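Local atomic coordinates of putative immunoglobulin-blocking virulence protein (PDB entry 7ADK), a protein that probably blocks host immunoglobulin and so may help the mycoplasma evade antibodies. Residues L262-A266 with W286-D292. Residues are numbered along the deposited sequence; the frame is centred on the assembly and turned at random.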
loop_
_atom_site.group_PDB
_atom_site.type_symbol
_atom_site.label_atom_id
_atom_site.label_comp_id
_atom_site.label_asym_id
_atom_site.label_seq_id
_atom_site.Cartn_x
_atom_site.Cartn_y
_atom_site.Cartn_z
ATOM N N LEU A 262 30.359 10.971 -46.505
ATOM C CA LEU A 262 29.319 9.929 -46.443
ATOM C C LEU A 262 27.921 10.544 -46.673
ATOM O O LEU A 262 27.021 10.403 -45.852
ATOM C CB LEU A 262 29.445 9.116 -45.127
ATOM C CG LEU A 262 30.818 8.453 -44.859
ATOM C CD1 LEU A 262 31.707 9.292 -43.934
ATOM C CD2 LEU A 262 30.655 7.101 -44.174
ATOM N N LYS A 263 27.764 11.322 -47.750
ATOM C CA LYS A 263 26.642 12.258 -47.972
ATOM C C LYS A 263 26.158 12.328 -49.439
ATOM O O LYS A 263 25.492 13.279 -49.836
ATOM C CB LYS A 263 27.063 13.595 -47.328
ATOM C CG LYS A 263 26.128 14.801 -47.395
ATOM C CD LYS A 263 24.665 14.562 -47.014
ATOM C CE LYS A 263 24.023 15.950 -46.971
ATOM N NZ LYS A 263 22.567 15.944 -46.847
ATOM N N SER A 264 26.438 11.306 -50.248
ATOM C CA SER A 264 25.971 11.143 -51.644
ATOM C C SER A 264 26.281 12.338 -52.576
ATOM O O SER A 264 27.339 12.946 -52.478
ATOM C CB SER A 264 24.507 10.668 -51.661
ATOM O OG SER A 264 23.582 11.684 -51.368
ATOM N N GLU A 265 25.403 12.703 -53.513
ATOM C CA GLU A 265 25.525 13.902 -54.361
ATOM C C GLU A 265 25.232 15.203 -53.591
ATOM O O GLU A 265 25.714 16.269 -53.968
ATOM C CB GLU A 265 24.622 13.722 -55.592
ATOM C CG GLU A 265 24.469 14.910 -56.558
ATOM C CD GLU A 265 23.298 15.871 -56.255
ATOM O OE1 GLU A 265 22.796 15.929 -55.134
ATOM O OE2 GLU A 265 22.840 16.570 -57.161
ATOM N N ALA A 266 24.538 15.112 -52.456
ATOM C CA ALA A 266 24.239 16.251 -51.600
ATOM C C ALA A 266 25.487 16.894 -50.956
ATOM O O ALA A 266 25.368 17.929 -50.311
ATOM C CB ALA A 266 23.209 15.809 -50.566
ATOM N N TRP A 286 18.100 15.870 -42.639
ATOM C CA TRP A 286 18.590 16.014 -44.005
ATOM C C TRP A 286 19.931 15.299 -44.216
ATOM O O TRP A 286 20.294 15.027 -45.359
ATOM C CB TRP A 286 18.606 17.504 -44.393
ATOM C CG TRP A 286 18.906 17.842 -45.818
ATOM C CD1 TRP A 286 18.023 17.874 -46.838
ATOM C CD2 TRP A 286 20.182 18.225 -46.402
ATOM N NE1 TRP A 286 18.687 18.129 -48.017
ATOM C CE2 TRP A 286 20.029 18.308 -47.812
ATOM C CE3 TRP A 286 21.450 18.544 -45.881
ATOM C CZ2 TRP A 286 21.103 18.571 -48.667
ATOM C CZ3 TRP A 286 22.514 18.895 -46.728
ATOM C CH2 TRP A 286 22.358 18.864 -48.119
ATOM N N LEU A 287 20.681 14.926 -43.175
ATOM C CA LEU A 287 21.843 14.038 -43.323
ATOM C C LEU A 287 21.391 12.595 -43.562
ATOM O O LEU A 287 21.670 12.054 -44.618
ATOM C CB LEU A 287 22.834 14.145 -42.147
ATOM C CG LEU A 287 23.845 15.297 -42.120
ATOM C CD1 LEU A 287 24.614 15.411 -43.418
ATOM C CD2 LEU A 287 23.234 16.640 -41.818
ATOM N N ILE A 288 20.638 11.990 -42.650
ATOM C CA ILE A 288 20.160 10.605 -42.778
ATOM C C ILE A 288 19.372 10.374 -44.073
ATOM O O ILE A 288 19.612 9.381 -44.751
ATOM C CB ILE A 288 19.354 10.166 -41.529
ATOM C CG1 ILE A 288 18.093 11.010 -41.271
ATOM C CG2 ILE A 288 20.262 10.198 -40.307
ATOM C CD1 ILE A 288 17.329 10.700 -39.989
ATOM N N ALA A 289 18.514 11.307 -44.496
ATOM C CA ALA A 289 17.775 11.204 -45.753
ATOM C C ALA A 289 18.628 11.400 -47.033
ATOM O O ALA A 289 18.086 11.334 -48.133
ATOM C CB ALA A 289 16.599 12.168 -45.696
ATOM N N ASN A 290 19.944 11.640 -46.918
ATOM C CA ASN A 290 20.894 11.829 -48.019
ATOM C C ASN A 290 22.250 11.110 -47.847
ATOM O O ASN A 290 23.169 11.383 -48.611
ATOM C CB ASN A 290 21.118 13.326 -48.210
ATOM C CG ASN A 290 19.924 14.089 -48.733
ATOM O OD1 ASN A 290 19.654 14.151 -49.912
ATOM N ND2 ASN A 290 19.221 14.765 -47.889
ATOM N N LEU A 291 22.402 10.207 -46.872
ATOM C CA LEU A 291 23.545 9.297 -46.726
ATOM C C LEU A 291 23.577 8.283 -47.892
ATOM O O LEU A 291 22.538 7.746 -48.266
ATOM C CB LEU A 291 23.418 8.553 -45.372
ATOM C CG LEU A 291 24.445 8.920 -44.289
ATOM C CD1 LEU A 291 24.304 10.340 -43.775
ATOM C CD2 LEU A 291 24.319 8.005 -43.084
ATOM N N ASP A 292 24.750 7.953 -48.431
ATOM C CA ASP A 292 24.943 6.873 -49.407
ATOM C C ASP A 292 25.369 5.536 -48.775
ATOM O O ASP A 292 26.486 5.368 -48.289
ATOM C CB ASP A 292 25.858 7.299 -50.579
ATOM C CG ASP A 292 27.196 7.986 -50.253
ATOM O OD1 ASP A 292 27.314 8.675 -49.216
ATOM O OD2 ASP A 292 28.093 7.982 -51.129
#
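The amide N of S264 donates to OD1 of D292 over 3.0 Å (N-H...O 152°), from well above the carboxylate plane. OD2 is held by a salt bridge to K295, so the carboxylate bridges the amide of S264 and a lysine three residues further along its own chain. S264 OG sits within hydrogen-bonding distance of both the carbonyl O of N290 (2.8 Å) and its neighbour O of K263 (2.9 Å). The side chain of K263 carries the contact to the other end. With CG anti to the backbone N (chi1 179°) and a bend at chi2, it runs to the C-terminal end of helix 280-288, where NZ makes a weak hydrogen bond to O of W286 (2.9 Å). The same ammonium stands over the indole face, a cation-pi contact 3.0 Å from the centroid of the six-membered ring. N290 ND2 is a second donor to that O of W286 (2.8 Å), in the carbonyl plane on a lone pair. Outward, K263 CE packs on L287 CD1, A266 CB meets W286 CZ2 at 4.0 Å, and Y270 touches K263 and W286. This joins the loop between helices 247-253 and 270-273 to the end of helix 280-288 and the loop after it, about 44 Å between contact and chain centres. A buried lysine thus finds a carbonyl and an aromatic face, which would probably favour its charged form.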